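Local coordinates for protein glycerol dehydratase (Clostridium butyricum, PDB 1R9D) that probably dehydrates glycerol without vitamin B12, as a lyase of the glycyl-radical family related to pyruvate formate-lyase, at residues Ala54-His57 and Ile58-Ile62; Phe269-Ala272 and Ile273-Glu277. All blocks are in the same frame, centred on the assembly; numbering follows the deposited sequence.

Interaction 1. Residues Ala54-His57 and Ile58-Ile62; sequences ALKH and ILENI
K56 and E60, one turn apart near the C-terminal end of helix 47-61, form a salt bridge along its flank. The E60 side chain starts against the preceding turn: CB lies 3.4 Å from K56 O, and CG comes to the same carbonyl oxygen, which also accepts the backbone N-H of E60. The chain then runs out extended, and CD and OE1 pass K56 CG. At the tip, OE2 meets K56 NZ at 3.1 Å on its syn side, the ammonium lying 30° out of the carboxylate plane, while OE1 has a weak hydrogen bond to the same nitrogen. The lysine reaches across because its otherwise straight chain bends at the last torsion (chi4 -68°). OE1 also accepts a hydrogen bond from a water that sits in plane at the edge of the H57 ring, 2.9 Å from ND1. NE2 of that ring is hydrogen-bonded to E37 OE1 of helix 30-40. N61 then turns its amide back onto the helix: with CG beside its own backbone N (chi1 -58°), ND2 reaches H57 O at 2.9 Å in the carbonyl plane, on a lone pair, and lies over one face of the imidazole, 3.4 Å from ND1. The backbone N of N61 gives this oxygen a weak hydrogen bond. L55 CD1 packs against L59 CG at 3.9 Å. At the helix end, therefore, a side-chain amide supplies the stronger bond to H57 O, and the ammonium and the water share the carboxylate, probably favouring its ionised form.

Interaction 2. Residues Phe269-Ala272 and Ile273-Glu277; sequences FIHA and IINIE
The imidazole of H271 and the carboxamide of N275 are inclined to each other by 46°, with ND2 over one face of the ring, 3.8 Å from CD2. H271 CG lies anti to the backbone N (chi1 -166°), whereas N275 CG lies beside its backbone N, and this brings the two groups together across one turn of helix 260-277. ND2 donates to H271 O at 2.9 Å; the oxygen lies nearly in the amide plane, but the donor stands above the carbonyl plane, 39° out of it. The backbone N of N275 adds a weak hydrogen bond to this oxygen. The ring is fixed from outside, NE2 by Q340 and ND1 by Y169, so both its nitrogens are satisfied. I273 and I274 fold back over the carbonyls one turn earlier: I273 CG1 comes to 3.1 Å from F269 O, and I274 CG1 lies close to I270 O. I273 O accepts from both I276 N and E277 N. The segment is buried among helices: I273 touches Y218 of helix 197-230, I274 meets F521 and L522 of helix 520-524, and I276 packs on helix 47-61.

Interactions 1 and 2 lie on neighbouring helices, 47-61 and 260-277, with centres about 12 Å apart, and touch directly through apolar side chains. I58 CG2 meets I276 CG2 at 3.6 Å, and L59 CD2 packs on I276 CD1 at 3.8 Å; Y218 of helix 197-230 touches both helices. In each interaction an asparagine amide is hydrogen-bonded to the carbonyl oxygen of a histidine four residues earlier, near the helix's C-terminal end. Their surroundings differ: interaction 1 is only partly buried, with a salt bridge, and H57 has E37 at NE2 and a water at ND1, whereas in the buried interaction 2 both ring nitrogens of H271 hydrogen-bond to protein groups.

Interaction 1. Residues Ala54-His57 and Ile58-Ile62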
loop_
_atom_site.group_PDB
_atom_site.type_symbol
_atom_site.label_atom_id
_atom_site.label_comp_id
_atom_site.label_asym_id
_atom_site.label_seq_id
_atom_site.Cartn_x
_atom_site.Cartn_y
_atom_site.Cartn_z
ATOM N N ALA A 54 -17.168 -0.110 6.093
ATOM C CA ALA A 54 -18.020 0.857 5.411
ATOM C C ALA A 54 -19.242 0.135 4.850
ATOM O O ALA A 54 -20.372 0.611 4.983
ATOM C CB ALA A 54 -17.250 1.546 4.288
ATOM N N LEU A 55 -19.022 -1.016 4.217
ATOM C CA LEU A 55 -20.136 -1.782 3.672
ATOM C C LEU A 55 -21.073 -2.156 4.822
ATOM O O LEU A 55 -22.292 -2.089 4.688
ATOM C CB LEU A 55 -19.633 -3.048 2.960
ATOM C CG LEU A 55 -20.720 -3.958 2.374
ATOM C CD1 LEU A 55 -21.573 -3.167 1.392
ATOM C CD2 LEU A 55 -20.093 -5.154 1.675
ATOM N N LYS A 56 -20.496 -2.543 5.954
ATOM C CA LYS A 56 -21.282 -2.906 7.135
ATOM C C LYS A 56 -22.158 -1.732 7.576
ATOM O O LYS A 56 -23.362 -1.891 7.795
ATOM C CB LYS A 56 -20.343 -3.306 8.279
ATOM C CG LYS A 56 -21.022 -3.610 9.610
ATOM C CD LYS A 56 -19.977 -4.004 10.657
ATOM C CE LYS A 56 -20.604 -4.531 11.946
ATOM N NZ LYS A 56 -21.328 -3.481 12.712
ATOM N N HIS A 57 -21.551 -0.554 7.696
ATOM C CA HIS A 57 -22.273 0.642 8.131
ATOM C C HIS A 57 -23.380 1.031 7.151
ATOM O O HIS A 57 -24.448 1.503 7.552
ATOM C CB HIS A 57 -21.301 1.809 8.293
ATOM C CG HIS A 57 -21.877 2.975 9.033
ATOM N ND1 HIS A 57 -22.362 2.872 10.320
ATOM C CD2 HIS A 57 -22.033 4.272 8.675
ATOM C CE1 HIS A 57 -22.789 4.056 10.723
ATOM N NE2 HIS A 57 -22.600 4.922 9.746
ATOM N N ILE A 58 -23.114 0.841 5.863
ATOM C CA ILE A 58 -24.096 1.154 4.833
ATOM C C ILE A 58 -25.271 0.178 4.914
ATOM O O ILE A 58 -26.431 0.590 4.998
ATOM C CB ILE A 58 -23.463 1.064 3.423
ATOM C CG1 ILE A 58 -22.442 2.187 3.243
ATOM C CG2 ILE A 58 -24.542 1.121 2.357
ATOM C CD1 ILE A 58 -21.606 2.065 1.983
ATOM N N LEU A 59 -24.966 -1.116 4.902
ATOM C CA LEU A 59 -26.001 -2.141 4.953
ATOM C C LEU A 59 -26.872 -2.104 6.205
ATOM O O LEU A 59 -28.044 -2.481 6.157
ATOM C CB LEU A 59 -25.380 -3.531 4.812
ATOM C CG LEU A 59 -24.804 -3.865 3.432
ATOM C CD1 LEU A 59 -24.310 -5.297 3.420
ATOM C CD2 LEU A 59 -25.873 -3.673 2.371
ATOM N N GLU A 60 -26.309 -1.657 7.322
ATOM C CA GLU A 60 -27.079 -1.598 8.558
ATOM C C GLU A 60 -27.973 -0.366 8.651
ATOM O O GLU A 60 -28.987 -0.393 9.346
ATOM C CB GLU A 60 -26.145 -1.627 9.779
ATOM C CG GLU A 60 -25.291 -2.885 9.896
ATOM C CD GLU A 60 -24.373 -2.868 11.111
ATOM O OE1 GLU A 60 -23.772 -1.808 11.396
ATOM O OE2 GLU A 60 -24.240 -3.919 11.773
ATOM N N ASN A 61 -27.625 0.699 7.934
ATOM C CA ASN A 61 -28.388 1.943 8.021
ATOM C C ASN A 61 -29.045 2.514 6.763
ATOM O O ASN A 61 -29.809 3.476 6.849
ATOM C CB ASN A 61 -27.493 3.013 8.641
ATOM C CG ASN A 61 -26.988 2.615 10.015
ATOM O OD1 ASN A 61 -27.738 2.639 10.989
ATOM N ND2 ASN A 61 -25.719 2.226 10.095
ATOM N N ILE A 62 -28.753 1.942 5.600
ATOM C CA ILE A 62 -29.336 2.436 4.352
ATOM C C ILE A 62 -30.848 2.174 4.350
ATOM O O ILE A 62 -31.305 1.129 4.809
ATOM C CB ILE A 62 -28.696 1.728 3.125
ATOM C CG1 ILE A 62 -29.091 2.437 1.824
ATOM C CG2 ILE A 62 -29.131 0.282 3.081
ATOM C CD1 ILE A 62 -28.366 3.748 1.576
HETATM O O HOH W 1 -21.548 0.300 11.481
#

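Interaction 2. Residues Phe269-Ala272 and Ile273-Glu277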
loop_
_atom_site.group_PDB
_atom_site.type_symbol
_atom_site.label_atom_id
_atom_site.label_comp_id
_atom_site.label_asym_id
_atom_site.label_seq_id
_atom_site.Cartn_x
_atom_site.Cartn_y
_atom_site.Cartn_z
ATOM N N PHE A 269 -30.426 -10.858 -3.842
ATOM C CA PHE A 269 -29.687 -10.227 -2.751
ATOM C C PHE A 269 -28.193 -10.207 -3.069
ATOM O O PHE A 269 -27.509 -9.226 -2.799
ATOM C CB PHE A 269 -29.927 -10.947 -1.418
ATOM C CG PHE A 269 -31.188 -10.516 -0.714
ATOM C CD1 PHE A 269 -31.445 -9.165 -0.486
ATOM C CD2 PHE A 269 -32.111 -11.458 -0.274
ATOM C CE1 PHE A 269 -32.608 -8.755 0.174
ATOM C CE2 PHE A 269 -33.276 -11.059 0.386
ATOM C CZ PHE A 269 -33.524 -9.707 0.610
ATOM N N ILE A 270 -27.683 -11.295 -3.636
ATOM C CA ILE A 270 -26.268 -11.337 -4.001
ATOM C C ILE A 270 -26.001 -10.209 -5.002
ATOM O O ILE A 270 -25.103 -9.384 -4.815
ATOM C CB ILE A 270 -25.894 -12.675 -4.677
ATOM C CG1 ILE A 270 -26.019 -13.825 -3.681
ATOM C CG2 ILE A 270 -24.476 -12.601 -5.225
ATOM C CD1 ILE A 270 -25.945 -15.191 -4.325
ATOM N N HIS A 271 -26.801 -10.182 -6.063
ATOM C CA HIS A 271 -26.661 -9.177 -7.115
ATOM C C HIS A 271 -26.814 -7.759 -6.574
ATOM O O HIS A 271 -26.011 -6.874 -6.871
ATOM C CB HIS A 271 -27.701 -9.425 -8.212
ATOM C CG HIS A 271 -27.443 -8.662 -9.474
ATOM N ND1 HIS A 271 -26.541 -9.086 -10.429
ATOM C CD2 HIS A 271 -27.953 -7.493 -9.931
ATOM C CE1 HIS A 271 -26.509 -8.211 -11.419
ATOM N NE2 HIS A 271 -27.356 -7.235 -11.141
ATOM N N ALA A 272 -27.843 -7.539 -5.766
ATOM C CA ALA A 272 -28.090 -6.216 -5.209
ATOM C C ALA A 272 -26.953 -5.688 -4.337
ATOM O O ALA A 272 -26.515 -4.554 -4.508
ATOM C CB ALA A 272 -29.403 -6.222 -4.410
ATOM N N ILE A 273 -26.471 -6.505 -3.407
ATOM C CA ILE A 273 -25.408 -6.069 -2.513
ATOM C C ILE A 273 -24.114 -5.737 -3.258
ATOM O O ILE A 273 -23.368 -4.855 -2.843
ATOM C CB ILE A 273 -25.164 -7.118 -1.402
ATOM C CG1 ILE A 273 -26.462 -7.311 -0.602
ATOM C CG2 ILE A 273 -24.050 -6.650 -0.475
ATOM C CD1 ILE A 273 -26.433 -8.457 0.378
ATOM N N ILE A 274 -23.850 -6.424 -4.364
ATOM C CA ILE A 274 -22.653 -6.118 -5.142
ATOM C C ILE A 274 -22.742 -4.656 -5.579
ATOM O O ILE A 274 -21.756 -3.913 -5.527
ATOM C CB ILE A 274 -22.549 -7.009 -6.402
ATOM C CG1 ILE A 274 -22.201 -8.443 -5.999
ATOM C CG2 ILE A 274 -21.497 -6.451 -7.350
ATOM C CD1 ILE A 274 -22.154 -9.424 -7.152
ATOM N N ASN A 275 -23.945 -4.257 -5.989
ATOM C CA ASN A 275 -24.232 -2.904 -6.456
ATOM C C ASN A 275 -24.271 -1.842 -5.354
ATOM O O ASN A 275 -24.432 -0.651 -5.634
ATOM C CB ASN A 275 -25.555 -2.908 -7.233
ATOM C CG ASN A 275 -25.403 -3.462 -8.641
ATOM O OD1 ASN A 275 -25.069 -2.728 -9.567
ATOM N ND2 ASN A 275 -25.632 -4.761 -8.804
ATOM N N ILE A 276 -24.142 -2.274 -4.103
ATOM C CA ILE A 276 -24.121 -1.347 -2.975
ATOM C C ILE A 276 -22.654 -1.115 -2.599
ATOM O O ILE A 276 -22.254 -0.009 -2.251
ATOM C CB ILE A 276 -24.893 -1.913 -1.759
ATOM C CG1 ILE A 276 -26.370 -2.079 -2.124
ATOM C CG2 ILE A 276 -24.740 -0.977 -0.561
ATOM C CD1 ILE A 276 -27.234 -2.633 -0.999
ATOM N N GLU A 277 -21.847 -2.164 -2.699
ATOM C CA GLU A 277 -20.431 -2.050 -2.381
ATOM C C GLU A 277 -19.716 -1.151 -3.387
ATOM O O GLU A 277 -18.874 -0.332 -3.016
ATOM C CB GLU A 277 -19.769 -3.434 -2.367
ATOM C CG GLU A 277 -18.263 -3.385 -2.140
ATOM C CD GLU A 277 -17.636 -4.769 -2.025
ATOM O OE1 GLU A 277 -17.801 -5.580 -2.961
ATOM O OE2 GLU A 277 -16.975 -5.041 -0.996
#